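Local coordinates for protein CobC (PDB 6NRU) that is an alpha-ribazole phosphatase of the histidine phosphatase superfamily, probably removing the 5'-phosphate of alpha-ribazole 5'-phosphate and of adenosylcobalamin 5'-phosphate during vitamin B12 assembly, at residues G88-R93 / S107-D112; I79-E84 / I135-E140; R33-A38 / A65-S70. All blocks are in the same frame, centred on the assembly; numbering follows the deposited sequence.

Contact 1 (G88-R93 / S107-D112)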
loop_
_atom_site.group_PDB
_atom_site.type_symbol
_atom_site.label_atom_id
_atom_site.label_comp_id
_atom_site.label_asym_id
_atom_site.label_seq_id
_atom_site.Cartn_x
_atom_site.Cartn_y
_atom_site.Cartn_z
ATOM N N GLY A 88 -1.987 1.504 16.733
ATOM C CA GLY A 88 -1.792 1.741 18.155
ATOM C C GLY A 88 -1.750 0.454 18.956
ATOM O O GLY A 88 -0.975 -0.464 18.663
ATOM N N ASP A 89 -2.593 0.384 19.989
ATOM C CA ASP A 89 -2.612 -0.779 20.870
ATOM C C ASP A 89 -3.171 -2.020 20.187
ATOM O O ASP A 89 -2.980 -3.129 20.698
ATOM C CB ASP A 89 -3.429 -0.479 22.131
ATOM C CG ASP A 89 -2.710 0.459 23.092
ATOM O OD1 ASP A 89 -1.466 0.393 23.187
ATOM O OD2 ASP A 89 -3.395 1.258 23.765
ATOM N N TRP A 90 -3.846 -1.863 19.051
ATOM C CA TRP A 90 -4.532 -2.964 18.385
ATOM C C TRP A 90 -3.638 -3.760 17.442
ATOM O O TRP A 90 -4.111 -4.732 16.847
ATOM C CB TRP A 90 -5.738 -2.440 17.601
ATOM C CG TRP A 90 -6.831 -1.896 18.463
ATOM C CD1 TRP A 90 -6.920 -1.968 19.823
ATOM C CD2 TRP A 90 -7.998 -1.196 18.022
ATOM N NE1 TRP A 90 -8.070 -1.355 20.255
ATOM C CE2 TRP A 90 -8.749 -0.870 19.168
ATOM C CE3 TRP A 90 -8.481 -0.812 16.767
ATOM C CZ2 TRP A 90 -9.955 -0.178 19.097
ATOM C CZ3 TRP A 90 -9.680 -0.125 16.700
ATOM C CH2 TRP A 90 -10.402 0.186 17.857
ATOM N N GLU A 91 -2.373 -3.377 17.285
ATOM C CA GLU A 91 -1.500 -4.066 16.346
ATOM C C GLU A 91 -1.114 -5.442 16.877
ATOM O O GLU A 91 -1.039 -5.670 18.087
ATOM C CB GLU A 91 -0.251 -3.231 16.072
ATOM C CG GLU A 91 -0.559 -1.787 15.725
ATOM C CD GLU A 91 0.594 -1.075 15.050
ATOM O OE1 GLU A 91 1.760 -1.335 15.417
ATOM O OE2 GLU A 91 0.333 -0.247 14.151
HETATM N N MSE A 92 -0.872 -6.365 15.946
HETATM C CA MSE A 92 -0.568 -7.764 16.255
HETATM C C MSE A 92 -1.620 -8.415 17.148
HETATM O O MSE A 92 -1.294 -9.245 17.995
HETATM C CB MSE A 92 0.809 -7.888 16.908
HETATM C CG MSE A 92 1.937 -7.378 16.045
HETATM SE SE MSE A 92 1.885 -8.177 14.270
HETATM C CE MSE A 92 2.799 -9.863 14.644
ATOM N N ARG A 93 -2.882 -8.039 16.949
ATOM C CA ARG A 93 -3.985 -8.590 17.719
ATOM C C ARG A 93 -5.147 -8.889 16.782
ATOM O O ARG A 93 -5.273 -8.300 15.706
ATOM C CB ARG A 93 -4.410 -7.638 18.847
ATOM C CG ARG A 93 -3.363 -7.509 19.948
ATOM C CD ARG A 93 -3.614 -6.316 20.855
ATOM N NE ARG A 93 -4.762 -6.521 21.733
ATOM C CZ ARG A 93 -5.332 -5.557 22.450
ATOM N NH1 ARG A 93 -4.860 -4.318 22.395
ATOM N NH2 ARG A 93 -6.377 -5.831 23.221
ATOM N N SER A 107 -15.718 -1.593 19.232
ATOM C CA SER A 107 -17.049 -1.549 18.633
ATOM C C SER A 107 -17.280 -0.225 17.923
ATOM O O SER A 107 -17.884 -0.184 16.845
ATOM C CB SER A 107 -18.121 -1.747 19.705
ATOM O OG SER A 107 -17.802 -2.822 20.564
ATOM N N ALA A 108 -16.823 0.872 18.535
ATOM C CA ALA A 108 -16.938 2.180 17.907
ATOM C C ALA A 108 -16.171 2.230 16.597
ATOM O O ALA A 108 -16.575 2.934 15.666
ATOM C CB ALA A 108 -16.440 3.261 18.864
ATOM N N TRP A 109 -15.073 1.480 16.504
ATOM C CA TRP A 109 -14.324 1.402 15.258
ATOM C C TRP A 109 -15.036 0.527 14.233
ATOM O O TRP A 109 -15.147 0.907 13.063
ATOM C CB TRP A 109 -12.915 0.875 15.531
ATOM C CG TRP A 109 -12.293 0.150 14.374
ATOM C CD1 TRP A 109 -12.309 -1.197 14.142
ATOM C CD2 TRP A 109 -11.552 0.733 13.294
ATOM N NE1 TRP A 109 -11.628 -1.487 12.985
ATOM C CE2 TRP A 109 -11.154 -0.320 12.444
ATOM C CE3 TRP A 109 -11.189 2.042 12.962
ATOM C CZ2 TRP A 109 -10.412 -0.103 11.284
ATOM C CZ3 TRP A 109 -10.454 2.255 11.811
ATOM C CH2 TRP A 109 -10.073 1.187 10.986
ATOM N N CYS A 110 -15.526 -0.642 14.655
ATOM C CA CYS A 110 -16.225 -1.524 13.727
ATOM C C CYS A 110 -17.489 -0.875 13.181
ATOM O O CYS A 110 -17.866 -1.128 12.032
ATOM C CB CYS A 110 -16.561 -2.847 14.411
ATOM S SG CYS A 110 -15.144 -3.943 14.633
ATOM N N ASN A 111 -18.144 -0.032 13.978
ATOM C CA ASN A 111 -19.384 0.615 13.567
ATOM C C ASN A 111 -19.169 1.973 12.907
ATOM O O ASN A 111 -20.122 2.529 12.351
ATOM C CB ASN A 111 -20.322 0.778 14.773
ATOM C CG ASN A 111 -20.786 -0.554 15.341
ATOM O OD1 ASN A 111 -20.627 -1.603 14.715
ATOM N ND2 ASN A 111 -21.366 -0.515 16.534
ATOM N N ASP A 112 -17.950 2.516 12.942
ATOM C CA ASP A 112 -17.662 3.832 12.382
ATOM C C ASP A 112 -16.163 3.896 12.086
ATOM O O ASP A 112 -15.411 4.654 12.695
ATOM C CB ASP A 112 -18.087 4.959 13.327
ATOM C CG ASP A 112 -18.037 6.325 12.667
ATOM O OD1 ASP A 112 -17.813 6.394 11.438
ATOM O OD2 ASP A 112 -18.220 7.334 13.383
#

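Contact 2 (I79-E84 / I135-E140)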
loop_
_atom_site.group_PDB
_atom_site.type_symbol
_atom_site.label_atom_id
_atom_site.label_comp_id
_atom_site.label_asym_id
_atom_site.label_seq_id
_atom_site.Cartn_x
_atom_site.Cartn_y
_atom_site.Cartn_z
ATOM N N ILE A 79 9.093 6.935 1.736
ATOM C CA ILE A 79 8.069 7.950 1.972
ATOM C C ILE A 79 7.248 7.515 3.182
ATOM O O ILE A 79 6.566 6.477 3.114
ATOM C CB ILE A 79 7.182 8.149 0.736
ATOM C CG1 ILE A 79 8.046 8.425 -0.494
ATOM C CG2 ILE A 79 6.195 9.283 0.955
ATOM C CD1 ILE A 79 8.926 9.648 -0.355
ATOM N N PRO A 80 7.279 8.253 4.297
ATOM C CA PRO A 80 6.458 7.870 5.455
ATOM C C PRO A 80 4.968 8.005 5.206
ATOM O O PRO A 80 4.179 7.369 5.917
ATOM C CB PRO A 80 6.922 8.835 6.560
ATOM C CG PRO A 80 8.175 9.480 6.036
ATOM C CD PRO A 80 8.052 9.479 4.551
ATOM N N GLU A 81 4.559 8.819 4.229
ATOM C CA GLU A 81 3.151 8.918 3.872
ATOM C C GLU A 81 2.614 7.610 3.315
ATOM O O GLU A 81 1.408 7.357 3.417
ATOM C CB GLU A 81 2.940 10.045 2.858
ATOM C CG GLU A 81 2.916 11.447 3.460
ATOM C CD GLU A 81 4.295 11.947 3.856
ATOM O OE1 GLU A 81 5.296 11.309 3.464
ATOM O OE2 GLU A 81 4.377 12.974 4.565
ATOM N N LEU A 82 3.479 6.774 2.740
ATOM C CA LEU A 82 3.088 5.479 2.198
ATOM C C LEU A 82 2.948 4.404 3.266
ATOM O O LEU A 82 2.632 3.258 2.927
ATOM C CB LEU A 82 4.103 5.022 1.144
ATOM C CG LEU A 82 4.136 5.821 -0.162
ATOM C CD1 LEU A 82 5.295 5.391 -1.046
ATOM C CD2 LEU A 82 2.818 5.684 -0.906
ATOM N N ASN A 83 3.166 4.741 4.534
ATOM C CA ASN A 83 3.104 3.757 5.603
ATOM C C ASN A 83 1.683 3.253 5.815
ATOM O O ASN A 83 0.702 3.951 5.547
ATOM C CB ASN A 83 3.616 4.349 6.913
ATOM C CG ASN A 83 5.105 4.550 6.914
ATOM O OD1 ASN A 83 5.805 4.067 6.026
ATOM N ND2 ASN A 83 5.606 5.262 7.916
ATOM N N GLU A 84 1.587 2.027 6.320
ATOM C CA GLU A 84 0.312 1.504 6.783
ATOM C C GLU A 84 -0.234 2.389 7.898
ATOM O O GLU A 84 0.512 3.096 8.583
ATOM C CB GLU A 84 0.488 0.062 7.273
ATOM C CG GLU A 84 -0.788 -0.651 7.704
ATOM C CD GLU A 84 -1.852 -0.665 6.623
ATOM O OE1 GLU A 84 -2.673 0.275 6.577
ATOM O OE2 GLU A 84 -1.867 -1.619 5.820
ATOM N N ILE A 135 -0.346 12.631 -2.579
ATOM C CA ILE A 135 -0.893 12.967 -3.890
ATOM C C ILE A 135 -0.471 14.373 -4.298
ATOM O O ILE A 135 -0.058 14.606 -5.440
ATOM C CB ILE A 135 -2.425 12.813 -3.884
ATOM C CG1 ILE A 135 -2.815 11.337 -3.795
ATOM C CG2 ILE A 135 -3.040 13.439 -5.124
ATOM C CD1 ILE A 135 -4.303 11.112 -3.768
ATOM N N ALA A 136 -0.551 15.328 -3.366
ATOM C CA ALA A 136 -0.152 16.699 -3.663
ATOM C C ALA A 136 1.338 16.821 -3.947
ATOM O O ALA A 136 1.763 17.820 -4.540
ATOM C CB ALA A 136 -0.532 17.624 -2.508
ATOM N N ARG A 137 2.134 15.832 -3.543
ATOM C CA ARG A 137 3.574 15.834 -3.761
ATOM C C ARG A 137 3.981 15.263 -5.112
ATOM O O ARG A 137 5.168 15.303 -5.449
ATOM C CB ARG A 137 4.274 15.037 -2.657
ATOM C CG ARG A 137 4.484 15.800 -1.366
ATOM C CD ARG A 137 5.583 15.154 -0.548
ATOM N NE ARG A 137 5.533 15.541 0.858
ATOM C CZ ARG A 137 6.037 14.810 1.848
ATOM N NH1 ARG A 137 6.624 13.649 1.582
ATOM N NH2 ARG A 137 5.952 15.234 3.102
ATOM N N LEU A 138 3.035 14.729 -5.887
ATOM C CA LEU A 138 3.393 14.056 -7.132
ATOM C C LEU A 138 3.960 15.025 -8.160
ATOM O O LEU A 138 4.771 14.626 -9.003
ATOM C CB LEU A 138 2.173 13.330 -7.700
ATOM C CG LEU A 138 1.727 12.091 -6.925
ATOM C CD1 LEU A 138 0.465 11.518 -7.532
ATOM C CD2 LEU A 138 2.830 11.042 -6.896
ATOM N N SER A 139 3.548 16.295 -8.104
ATOM C CA SER A 139 4.104 17.297 -9.007
ATOM C C SER A 139 5.609 17.426 -8.831
ATOM O O SER A 139 6.317 17.797 -9.772
ATOM C CB SER A 139 3.428 18.644 -8.764
ATOM O OG SER A 139 3.468 18.980 -7.387
ATOM N N GLU A 140 6.109 17.125 -7.634
ATOM C CA GLU A 140 7.540 17.159 -7.381
ATOM C C GLU A 140 8.287 16.065 -8.138
ATOM O O GLU A 140 9.492 16.197 -8.366
ATOM C CB GLU A 140 7.763 17.086 -5.865
ATOM C CG GLU A 140 8.931 16.264 -5.369
ATOM C CD GLU A 140 8.843 16.004 -3.873
ATOM O OE1 GLU A 140 8.013 16.656 -3.201
ATOM O OE2 GLU A 140 9.614 15.165 -3.364
#

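Contact 3 (R33-A38 / A65-S70). With SO4 (sulfate ion), chain M.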
loop_
_atom_site.group_PDB
_atom_site.type_symbol
_atom_site.label_atom_id
_atom_site.label_comp_id
_atom_site.label_asym_id
_atom_site.label_seq_id
_atom_site.Cartn_x
_atom_site.Cartn_y
_atom_site.Cartn_z
ATOM N N ARG A 33 5.639 -17.529 1.113
ATOM C CA ARG A 33 4.749 -17.199 0.006
ATOM C C ARG A 33 4.916 -15.745 -0.421
ATOM O O ARG A 33 4.878 -15.437 -1.617
ATOM C CB ARG A 33 3.301 -17.484 0.399
ATOM C CG ARG A 33 2.291 -17.243 -0.711
ATOM C CD ARG A 33 0.906 -17.695 -0.280
ATOM N NE ARG A 33 -0.140 -17.200 -1.169
ATOM C CZ ARG A 33 -1.435 -17.199 -0.869
ATOM N NH1 ARG A 33 -1.848 -17.671 0.301
ATOM N NH2 ARG A 33 -2.319 -16.726 -1.739
ATOM N N GLY A 34 5.101 -14.838 0.543
ATOM C CA GLY A 34 5.328 -13.441 0.208
ATOM C C GLY A 34 6.651 -13.193 -0.491
ATOM O O GLY A 34 6.745 -12.304 -1.342
ATOM N N ILE A 35 7.693 -13.948 -0.132
ATOM C CA ILE A 35 8.928 -13.885 -0.909
ATOM C C ILE A 35 8.690 -14.409 -2.326
ATOM O O ILE A 35 9.160 -13.819 -3.307
ATOM C CB ILE A 35 10.078 -14.642 -0.207
ATOM C CG1 ILE A 35 10.569 -13.941 1.081
ATOM C CG2 ILE A 35 11.241 -14.848 -1.181
ATOM C CD1 ILE A 35 9.824 -14.243 2.350
ATOM N N GLU A 36 7.940 -15.510 -2.459
ATOM C CA GLU A 36 7.624 -16.036 -3.787
ATOM C C GLU A 36 6.811 -15.037 -4.600
ATOM O O GLU A 36 7.016 -14.897 -5.813
ATOM C CB GLU A 36 6.867 -17.361 -3.667
ATOM C CG GLU A 36 7.756 -18.570 -3.416
ATOM C CD GLU A 36 7.053 -19.663 -2.625
ATOM O OE1 GLU A 36 5.842 -19.523 -2.358
ATOM O OE2 GLU A 36 7.712 -20.667 -2.278
ATOM N N GLN A 37 5.878 -14.337 -3.949
ATOM C CA GLN A 37 5.088 -13.326 -4.644
ATOM C C GLN A 37 5.962 -12.185 -5.145
ATOM O O GLN A 37 5.778 -11.698 -6.267
ATOM C CB GLN A 37 3.999 -12.786 -3.719
ATOM C CG GLN A 37 2.849 -13.737 -3.472
ATOM C CD GLN A 37 1.967 -13.272 -2.335
ATOM O OE1 GLN A 37 2.427 -12.591 -1.415
ATOM N NE2 GLN A 37 0.690 -13.637 -2.387
ATOM N N ALA A 38 6.916 -11.738 -4.326
ATOM C CA ALA A 38 7.771 -10.628 -4.733
ATOM C C ALA A 38 8.777 -11.067 -5.788
ATOM O O ALA A 38 9.066 -10.317 -6.728
ATOM C CB ALA A 38 8.483 -10.039 -3.515
ATOM N N ALA A 65 10.320 -4.528 -1.943
ATOM C CA ALA A 65 10.978 -3.703 -2.951
ATOM C C ALA A 65 12.366 -4.228 -3.292
ATOM O O ALA A 65 12.823 -4.078 -4.430
ATOM C CB ALA A 65 11.057 -2.254 -2.473
ATOM N N ARG A 66 13.050 -4.846 -2.328
ATOM C CA ARG A 66 14.347 -5.446 -2.614
ATOM C C ARG A 66 14.207 -6.620 -3.575
ATOM O O ARG A 66 14.979 -6.745 -4.533
ATOM C CB ARG A 66 15.015 -5.901 -1.313
ATOM C CG ARG A 66 15.942 -4.877 -0.663
ATOM C CD ARG A 66 16.189 -5.228 0.801
ATOM N NE ARG A 66 16.293 -6.673 0.998
ATOM C CZ ARG A 66 15.910 -7.312 2.099
ATOM N NH1 ARG A 66 15.391 -6.636 3.118
ATOM N NH2 ARG A 66 16.043 -8.630 2.181
ATOM N N LEU A 67 13.217 -7.484 -3.340
ATOM C CA LEU A 67 13.073 -8.689 -4.149
ATOM C C LEU A 67 12.587 -8.365 -5.554
ATOM O O LEU A 67 13.015 -8.996 -6.528
ATOM C CB LEU A 67 12.123 -9.664 -3.458
ATOM C CG LEU A 67 12.600 -10.136 -2.083
ATOM C CD1 LEU A 67 11.466 -10.780 -1.299
ATOM C CD2 LEU A 67 13.764 -11.095 -2.229
ATOM N N VAL A 68 11.687 -7.391 -5.682
ATOM C CA VAL A 68 11.227 -6.991 -7.007
ATOM C C VAL A 68 12.364 -6.350 -7.791
ATOM O O VAL A 68 12.518 -6.586 -8.995
ATOM C CB VAL A 68 10.014 -6.052 -6.890
ATOM C CG1 VAL A 68 9.508 -5.657 -8.270
ATOM C CG2 VAL A 68 8.904 -6.717 -6.086
ATOM N N LEU A 69 13.086 -5.465 -7.137
ATOM C CA LEU A 69 14.212 -4.793 -7.742
ATOM C C LEU A 69 15.414 -5.659 -8.047
ATOM O O LEU A 69 16.010 -5.484 -9.068
ATOM C CB LEU A 69 14.627 -3.596 -6.914
ATOM C CG LEU A 69 13.681 -2.416 -7.043
ATOM C CD1 LEU A 69 14.447 -1.127 -6.861
ATOM C CD2 LEU A 69 12.996 -2.442 -8.389
ATOM N N SER A 70 15.786 -6.568 -7.157
ATOM C CA SER A 70 16.941 -7.442 -7.383
ATOM C C SER A 70 18.259 -6.682 -7.640
ATOM O O SER A 70 18.673 -5.870 -6.831
ATOM C CB SER A 70 16.651 -8.544 -8.411
ATOM O OG SER A 70 17.803 -9.251 -8.781
HETATM S S SO4 M . 0.475 -16.519 -4.870
HETATM O O1 SO4 M . 0.414 -15.075 -5.081
HETATM O O2 SO4 M . -0.251 -16.860 -3.653
HETATM O O3 SO4 M . -0.137 -17.203 -6.004
HETATM O O4 SO4 M . 1.867 -16.944 -4.739
#

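Contact 1 (G88-R93 / S107-D112)
W90 and W109 form an offset edge-to-face (T-shaped) aromatic pair, the contact that joins the loop 88-93 to the last turn of helix 103-111. The six-membered ring of W90 points its edge at the five-membered ring of W109; the centroids are 5.2 Å apart and the planes stand at 68°. CZ3 of W90 lies over one face of W109, displaced toward the rim, and comes within 3.5 Å of CG of W109. Beside it, CH2 of W90 meets the methylene, 3.5 Å from CB of W109, which lies near the plane of the W90 ring at its edge. With the CA atoms of W90 and W109 11.2 Å apart, W90 does the reaching: its far ring atoms meet the root of the W109 indole. W109 swings its ring away from the backbone N (chi1 152°), turning a face to the incoming edge.

The loop has its own internal tie: NH1 of R93 donates to the backbone O of D89 at 2.8 Å, while its NH2 pairs with E101. Y106 meets both tryptophans. The W109 side chain lies about 9 Å from that of E84, the probable proton donor/acceptor, and about 3 Å from a bound tetraethylene glycol, consistent with W109 bordering a pocket near the active site, although the glycol probably comes from the crystallisation liquor.

Chemically, the interface is carbon against pi surface, with no hydrogen bond across it. NE1 of W90 is satisfied by D102, which limits how the buried indole can turn and leaves its benzo edge directed at W109.

Contact 2 (I79-E84 / I135-E140)
The 3-10 turn at 80-82 faces the end of helix 124-136, the CA atoms of E81 and I135 making the nearest backbone pair at 9.6 Å, so side chains alone close the gap. E81 and R137 do this with a salt bridge: OE2 of E81 lies 3.1 Å from NH2 of R137. The second carboxylate oxygen follows, with OE1 of E81 3.3 Å from NH1 of R137, and the two groups therefore approach oxygen by nitrogen in matching order. They do not lie in one plane, however. Carboxylate and guanidinium are turned 68° apart and the approach is oblique, which agrees with the lack of any hydrogen bond across the contact, so the attraction is probably mostly electrostatic.

The torsions explain how such different chains meet. R137 runs straight out from CG to NE, carrying its guanidinium to the 3-10 turn, whereas E81 bends at chi2 (75°), and the two side chains cross at about a right angle. The methyl CG2 of I79 lies loosely against the guanidinium, 4.4 Å from NH1 of R137. Each backbone is stiffened locally by hydrogen bonds, N of L82 to O of I79 (3.1 Å), and N of E140 to O of R137 (3.0 Å).

In the fold, I79 follows directly on the edge strand 76-78, and its side chain packs on L54 of strand 52-55 and F134 of helix 124-136. E81 and L82 also touch F134. I135, for its part, rests on L159, R162 and L163 of helix 153-163. The salt bridge thus ties the segment following strand 76-78 to the C-terminal end of helix 124-136, away from the annotated sites.

Contact 3 (R33-A38 / A65-S70)
Helices 32-44 and 59-69 of the histidine phosphatase fold pack against each other through I35, A38, L67 and V68, and the first helix also carries part of a sulfate site. The segment axes approach to 9.1 Å and cross at -40°. A38 is the small residue that admits this closeness: its CB sits 3.7 Å from CB of L67, and CG2 of V68 reaches the backbone side, 3.7 Å from O of A38. CD1 of L67 reaches across to helix 32-44, 4.1 Å from CG1 of I35 and 3.8 Å from CB of A38, so that this methyl lodges between I35 and A38. No hydrogen bond joins the two segments; just beyond them, H42 of helix 32-44 bonds through ND1 to the backbone O of V68.

Away from this interface, R33 and Q37, one helical turn apart, hold a sulfate probably taken up from the crystallisation liquor. R33 has CG anti to the backbone N (chi1 -177°) and an extended chain, which presents the edge of its guanidinium in plane to sulfate O2. NE of R33 donates to that oxygen, at a separation (2.5 Å) too short to be taken literally, and NH2 adds a weak bond. Q37 gives NE2 to sulfate O1 at 3.1 Å with an N-H...O angle of 156°, while its OE1 accepts from the amide of E13; R199 is a further partner of the anion.

Helix 59-69 leads from strand 52-55 to its parallel neighbour 76-78 as a beta-alpha-beta crossover. A65 and L69 pack on strand 52-55, whereas L67 and V68 address helix 32-44, with V68 also meeting L41. The side chain of A38 lies about 8 Å from that of H11, the probable phosphohistidine, just beyond strand 5-10.

Along the chain contact 3 comes first and closes before the others open; the segments of contact 1 then fall between the two of contact 2. The centres of contact 2 and contact 3 are about 22 Å apart. Those of contact 1 and contact 2 are about 25 Å apart, and those of contact 1 and contact 3 about 30 Å. Segments 79-84 and 88-93 are near neighbours in sequence, with no other touch between their contacts. Contacts 2 and 3 both border strand 52-55, through I79 and A65. Contact 1 instead belongs to the helical region that follows E84, the probable proton donor/acceptor, and lies outside the sheet, among helices 95-101 and 103-111.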